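Local coordinates for uncharacterized protein (Alicyclobacillus acidocaldarius subsp. acidocaldarius, PDB 3RAG) that is of unknown function but has a von Willebrand factor A-type fold and binds a sodium ion in what is probably its metal ion-dependent adhesion site, at residues Asp142-Arg148 with Leu206-Thr212; Thr5-Arg11 with Glu132-His136. One frame throughout, in Å; residues are numbered along the deposited sequence.

How the interactions relate
Interactions 1 and 2 lie at opposite ends of one parallel pair of strands, 10-17 and 135-142. Their centres are 32 Å apart and their nearest atoms about 17 Å, on opposite sides of the chain's centre. Interaction 2 is where the two strands begin, paired through I10 and L135. Interaction 1 starts from D142, where strand 135-142 ends, and its sodium ion is shared with D18, just beyond strand 10-17. Both contacts are partly buried and of similar area (446 and 468 Å²), but their chemistry differs: interaction 1 joins two loops by backbone hydrogen bonds around a polar ion site, whereas interaction 2 is regular sheet pairing with apolar packing on one face and water bridges between the segments.

Interaction 1 (Asp142-Arg148 with Leu206-Thr212); sequences DTSASMR and LVARGGT. With NA (sodium ion), chain C.
The DTSAS run D142-S146 fits the DxSxS signature of the metal ion-dependent adhesion site (MIDAS) of von Willebrand A domains, placed as expected at the carboxyl end of a central strand. After D142, T143 (phi/psi -127/34) and S144 (-66/168) turn the chain into a 3-10 segment at 145-147, with M147 N to S144 O at 2.9 Å. Loop 206-212 wraps this turn in largely extended conformation until G210 (78/-169), a positive phi that favours glycine; the closest CA pair is A145-R209, 3.9 Å. Two backbone hydrogen bonds fix the register: R209 N to T143 O, 2.9 Å, and A145 N to G210 O, 3.1 Å.

Rotamers set the site. D142 (chi1 t) closes an Asx turn, its OD1 accepting from S144 N and S144 OG, both at 2.9 Å, while its OD2 is hydrogen-bonded to T17 OG1 and the backbone N of D18. S144 and S146, both chi1 p, direct S144 OG (2.6 Å) and S146 OG (2.5 Å) to NA, whose shell includes D18 and two waters. T143 (p) lays CG2 on L206 CD2 at 3.7 Å; its OG1 meets water 1 at 2.9 Å, and water 1 is hydrogen-bonded to V207 O at 2.7 Å. T212 (p, 89°) faces S144 through CG2, 3.5 Å from S144 CB. R148 (t, t, m) curls back so that NH2 reaches A208 O at 2.6 Å, a weak bond. T212 OG1, at the position expected of the MIDAS threonine, stands 5.7 Å from NA, outside the ion's first shell.

Interaction 2 (Thr5-Arg11 with Glu132-His136); sequences TREATIR and EVALH
Two neighbouring strands at the centre of the helix-covered sheet, 10-17 and 135-142, start side by side, consistent with the alpha/beta von Willebrand A fold, each entered from a helix: 3-7 leads in through A8 and T9, 116-132 through V133 and A134. Pairing is parallel, with I10 opposite L135 and R11 opposite H136 (CA-CA 4.8 Å each). I10 supplies both bonds, I10 N to A134 O at 3.0 Å and H136 N to I10 O at 2.8 Å.

V133 (chi1 m) is the main knob. Its CB points across and its methyls fill a hollow lined by T5, A8 and I10: CG1 lies 3.6 Å from T5 O and 4.0 Å from A8 CB, CG2 3.7 Å from I10 CG1. I10 CG2 meets L135 CD1 (chi t, p) at 3.7 Å, both packing on helix 79-106. On the R11-H136 face, T9 CG2 sits 3.8 Å above the H136 ring centroid, a CH-pi contact.

Water 4 joins T5 O (2.6 Å), T9 OG1 (3.0 Å) and A134 N (2.9 Å); water 6 links R11 NE and H136 ND1, 2.7 Å from each. Backbone bonds thus set the register, while water carries further polar links.

Interaction 1 (Asp142-Arg148 with Leu206-Thr212)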
loop_
_atom_site.group_PDB
_atom_site.type_symbol
_atom_site.label_atom_id
_atom_site.label_comp_id
_atom_site.label_asym_id
_atom_site.label_seq_id
_atom_site.Cartn_x
_atom_site.Cartn_y
_atom_site.Cartn_z
ATOM N N ASP A 142 0.835 3.414 11.607
ATOM C CA ASP A 142 0.153 3.533 12.895
ATOM C C ASP A 142 1.206 3.988 13.889
ATOM O O ASP A 142 2.269 3.364 13.982
ATOM C CB ASP A 142 -0.322 2.120 13.231
ATOM C CG ASP A 142 -1.166 2.019 14.493
ATOM O OD1 ASP A 142 -1.090 2.881 15.392
ATOM O OD2 ASP A 142 -1.889 0.989 14.587
ATOM N N THR A 143 0.935 5.078 14.607
ATOM C CA THR A 143 1.836 5.527 15.661
ATOM C C THR A 143 1.065 5.716 16.957
ATOM O O THR A 143 1.395 6.567 17.762
ATOM C CB THR A 143 2.600 6.839 15.280
ATOM O OG1 THR A 143 1.676 7.930 15.124
ATOM C CG2 THR A 143 3.400 6.643 14.012
ATOM N N SER A 144 0.054 4.880 17.193
ATOM C CA SER A 144 -0.637 4.936 18.471
ATOM C C SER A 144 0.328 4.515 19.574
ATOM O O SER A 144 1.401 3.978 19.298
ATOM C CB SER A 144 -1.853 4.017 18.455
ATOM O OG SER A 144 -1.444 2.694 18.214
ATOM N N ALA A 145 -0.058 4.751 20.826
ATOM C CA ALA A 145 0.849 4.515 21.948
ATOM C C ALA A 145 1.400 3.093 21.974
ATOM O O ALA A 145 2.570 2.883 22.276
ATOM C CB ALA A 145 0.156 4.860 23.292
ATOM N N SER A 146 0.572 2.111 21.650
ATOM C CA SER A 146 1.039 0.731 21.749
ATOM C C SER A 146 2.082 0.386 20.687
ATOM O O SER A 146 2.712 -0.662 20.760
ATOM C CB SER A 146 -0.120 -0.245 21.664
ATOM O OG SER A 146 -0.635 -0.220 20.351
HETATM N N MSE A 147 2.278 1.269 19.710
HETATM C CA MSE A 147 3.243 0.996 18.628
HETATM C C MSE A 147 4.695 1.271 19.052
HETATM O O MSE A 147 5.622 1.019 18.279
HETATM C CB MSE A 147 2.934 1.842 17.374
HETATM C CG MSE A 147 1.812 1.278 16.456
HETATM SE SE MSE A 147 2.212 -0.242 15.494
HETATM C CE MSE A 147 3.565 0.366 14.481
ATOM N N ARG A 148 4.892 1.780 20.269
ATOM C CA ARG A 148 6.200 2.343 20.637
ATOM C C ARG A 148 7.347 1.361 20.393
ATOM O O ARG A 148 8.389 1.725 19.855
ATOM C CB ARG A 148 6.206 2.821 22.101
ATOM C CG ARG A 148 7.406 3.712 22.436
ATOM C CD ARG A 148 7.192 4.433 23.779
ATOM N NE ARG A 148 6.143 5.457 23.678
ATOM C CZ ARG A 148 5.024 5.465 24.397
ATOM N NH1 ARG A 148 4.783 4.507 25.279
ATOM N NH2 ARG A 148 4.137 6.443 24.234
ATOM N N LEU A 206 7.773 9.736 13.787
ATOM C CA LEU A 206 7.021 8.589 14.284
ATOM C C LEU A 206 7.068 8.517 15.803
ATOM O O LEU A 206 7.943 7.893 16.404
ATOM C CB LEU A 206 7.489 7.268 13.625
ATOM C CG LEU A 206 7.461 7.243 12.098
ATOM C CD1 LEU A 206 7.919 5.860 11.603
ATOM C CD2 LEU A 206 6.057 7.535 11.575
ATOM N N VAL A 207 6.115 9.194 16.431
ATOM C CA VAL A 207 6.035 9.232 17.883
ATOM C C VAL A 207 4.815 8.444 18.313
ATOM O O VAL A 207 3.712 8.699 17.838
ATOM C CB VAL A 207 5.901 10.675 18.392
ATOM C CG1 VAL A 207 6.102 10.729 19.895
ATOM C CG2 VAL A 207 6.888 11.583 17.680
ATOM N N ALA A 208 5.004 7.493 19.220
ATOM C CA ALA A 208 3.895 6.653 19.636
ATOM C C ALA A 208 3.098 7.294 20.759
ATOM O O ALA A 208 3.548 7.374 21.900
ATOM C CB ALA A 208 4.401 5.286 20.062
ATOM N N ARG A 209 1.906 7.756 20.407
ATOM C CA ARG A 209 0.986 8.354 21.356
ATOM C C ARG A 209 -0.415 8.340 20.767
ATOM O O ARG A 209 -0.580 8.278 19.551
ATOM C CB ARG A 209 1.409 9.787 21.677
ATOM C CG ARG A 209 1.551 10.674 20.455
ATOM C CD ARG A 209 2.087 12.048 20.827
ATOM N NE ARG A 209 1.060 12.891 21.431
ATOM C CZ ARG A 209 0.169 13.596 20.741
ATOM N NH1 ARG A 209 0.176 13.559 19.416
ATOM N NH2 ARG A 209 -0.728 14.338 21.374
ATOM N N GLY A 210 -1.422 8.425 21.625
ATOM C CA GLY A 210 -2.796 8.487 21.169
ATOM C C GLY A 210 -3.430 7.179 20.742
ATOM O O GLY A 210 -2.887 6.098 20.957
ATOM N N GLY A 211 -4.599 7.302 20.125
ATOM C CA GLY A 211 -5.374 6.160 19.662
ATOM C C GLY A 211 -5.080 5.917 18.199
ATOM O O GLY A 211 -4.049 6.359 17.684
ATOM N N THR A 212 -5.953 5.165 17.539
ATOM C CA THR A 212 -5.749 4.882 16.131
ATOM C C THR A 212 -6.921 5.332 15.269
ATOM O O THR A 212 -8.012 4.771 15.331
ATOM C CB THR A 212 -5.498 3.382 15.904
ATOM O OG1 THR A 212 -6.747 2.711 15.712
ATOM C CG2 THR A 212 -4.788 2.779 17.103
HETATM NA NA NA C . -2.429 0.298 18.611
HETATM O O HOH W 1 1.207 9.487 17.475
HETATM O O HOH W 2 -3.623 0.616 16.436
HETATM O O HOH W 3 -4.963 -0.407 19.716
#

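Interaction 2 (Thr5-Arg11 with Glu132-His136)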
loop_
_atom_site.group_PDB
_atom_site.type_symbol
_atom_site.label_atom_id
_atom_site.label_comp_id
_atom_site.label_asym_id
_atom_site.label_seq_id
_atom_site.Cartn_x
_atom_site.Cartn_y
_atom_site.Cartn_z
ATOM N N THR A 5 1.910 1.000 -20.896
ATOM C CA THR A 5 2.765 1.058 -19.716
ATOM C C THR A 5 2.580 2.394 -19.005
ATOM O O THR A 5 2.485 2.468 -17.769
ATOM C CB THR A 5 4.240 0.886 -20.126
ATOM O OG1 THR A 5 4.398 -0.379 -20.788
ATOM C CG2 THR A 5 5.162 0.964 -18.904
ATOM N N ARG A 6 2.520 3.461 -19.795
ATOM C CA ARG A 6 2.366 4.798 -19.237
ATOM C C ARG A 6 0.995 4.935 -18.591
ATOM O O ARG A 6 0.832 5.632 -17.593
ATOM C CB ARG A 6 2.587 5.872 -20.320
ATOM C CG ARG A 6 4.016 5.910 -20.872
ATOM C CD ARG A 6 4.292 7.187 -21.675
ATOM N NE ARG A 6 5.700 7.311 -22.070
ATOM C CZ ARG A 6 6.276 8.441 -22.485
ATOM N NH1 ARG A 6 5.575 9.568 -22.557
ATOM N NH2 ARG A 6 7.562 8.450 -22.823
ATOM N N GLU A 7 0.014 4.236 -19.138
ATOM C CA GLU A 7 -1.351 4.349 -18.649
ATOM C C GLU A 7 -1.625 3.452 -17.441
ATOM O O GLU A 7 -2.563 3.693 -16.691
ATOM C CB GLU A 7 -2.324 4.021 -19.784
ATOM C CG GLU A 7 -3.769 4.432 -19.550
ATOM C CD GLU A 7 -4.596 4.389 -20.835
ATOM O OE1 GLU A 7 -3.994 4.256 -21.926
ATOM O OE2 GLU A 7 -5.844 4.488 -20.759
ATOM N N ALA A 8 -0.819 2.408 -17.262
ATOM C CA ALA A 8 -1.133 1.391 -16.260
ATOM C C ALA A 8 -0.476 1.676 -14.899
ATOM O O ALA A 8 -0.139 0.749 -14.166
ATOM C CB ALA A 8 -0.768 -0.019 -16.768
ATOM N N THR A 9 -0.319 2.954 -14.570
ATOM C CA THR A 9 0.285 3.353 -13.283
ATOM C C THR A 9 -0.387 2.645 -12.113
ATOM O O THR A 9 -1.614 2.571 -12.047
ATOM C CB THR A 9 0.207 4.880 -13.083
ATOM O OG1 THR A 9 0.987 5.505 -14.105
ATOM C CG2 THR A 9 0.739 5.296 -11.694
ATOM N N ILE A 10 0.420 2.110 -11.197
ATOM C CA ILE A 10 -0.115 1.370 -10.054
ATOM C C ILE A 10 -0.203 2.331 -8.859
ATOM O O ILE A 10 0.702 3.124 -8.641
ATOM C CB ILE A 10 0.779 0.167 -9.721
ATOM C CG1 ILE A 10 0.722 -0.862 -10.862
ATOM C CG2 ILE A 10 0.344 -0.492 -8.403
ATOM C CD1 ILE A 10 -0.587 -1.678 -10.927
ATOM N N ARG A 11 -1.314 2.272 -8.124
ATOM C CA ARG A 11 -1.544 3.160 -6.987
ATOM C C ARG A 11 -1.960 2.340 -5.771
ATOM O O ARG A 11 -2.981 1.654 -5.804
ATOM C CB ARG A 11 -2.650 4.149 -7.329
ATOM C CG ARG A 11 -2.272 5.069 -8.478
ATOM C CD ARG A 11 -3.400 6.036 -8.832
ATOM N NE ARG A 11 -2.953 6.944 -9.887
ATOM C CZ ARG A 11 -3.127 6.703 -11.180
ATOM N NH1 ARG A 11 -3.765 5.608 -11.555
ATOM N NH2 ARG A 11 -2.678 7.553 -12.093
ATOM N N GLU A 132 8.062 -2.013 -15.204
ATOM C CA GLU A 132 8.168 -0.749 -15.948
ATOM C C GLU A 132 7.127 0.321 -15.663
ATOM O O GLU A 132 7.384 1.501 -15.909
ATOM C CB GLU A 132 8.217 -1.027 -17.465
ATOM C CG GLU A 132 9.460 -1.723 -17.878
ATOM C CD GLU A 132 9.498 -2.018 -19.374
ATOM O OE1 GLU A 132 8.547 -1.618 -20.083
ATOM O OE2 GLU A 132 10.473 -2.651 -19.823
ATOM N N VAL A 133 5.963 -0.053 -15.143
ATOM C CA VAL A 133 4.962 0.974 -14.847
ATOM C C VAL A 133 5.425 1.848 -13.684
ATOM O O VAL A 133 6.260 1.437 -12.875
ATOM C CB VAL A 133 3.539 0.387 -14.531
ATOM C CG1 VAL A 133 3.017 -0.487 -15.694
ATOM C CG2 VAL A 133 3.512 -0.398 -13.193
ATOM N N ALA A 134 4.888 3.057 -13.611
ATOM C CA ALA A 134 5.096 3.896 -12.444
ATOM C C ALA A 134 4.374 3.243 -11.261
ATOM O O ALA A 134 3.332 2.612 -11.433
ATOM C CB ALA A 134 4.587 5.337 -12.697
ATOM N N LEU A 135 4.953 3.371 -10.071
ATOM C CA LEU A 135 4.340 2.840 -8.867
ATOM C C LEU A 135 4.189 3.997 -7.908
ATOM O O LEU A 135 5.186 4.628 -7.527
ATOM C CB LEU A 135 5.231 1.763 -8.243
ATOM C CG LEU A 135 4.833 1.290 -6.838
ATOM C CD1 LEU A 135 3.383 0.820 -6.833
ATOM C CD2 LEU A 135 5.775 0.193 -6.376
ATOM N N HIS A 136 2.950 4.306 -7.537
ATOM C CA HIS A 136 2.711 5.384 -6.568
ATOM C C HIS A 136 2.194 4.717 -5.302
ATOM O O HIS A 136 1.204 4.019 -5.349
ATOM C CB HIS A 136 1.658 6.366 -7.069
ATOM C CG HIS A 136 2.065 7.108 -8.296
ATOM N ND1 HIS A 136 1.190 7.907 -9.002
ATOM C CD2 HIS A 136 3.252 7.182 -8.941
ATOM C CE1 HIS A 136 1.822 8.439 -10.033
ATOM N NE2 HIS A 136 3.075 8.018 -10.018
HETATM O O HOH W 4 3.021 3.924 -15.676
HETATM O O HOH W 5 5.824 -2.575 -19.953
HETATM O O HOH W 6 -1.390 8.456 -8.253
#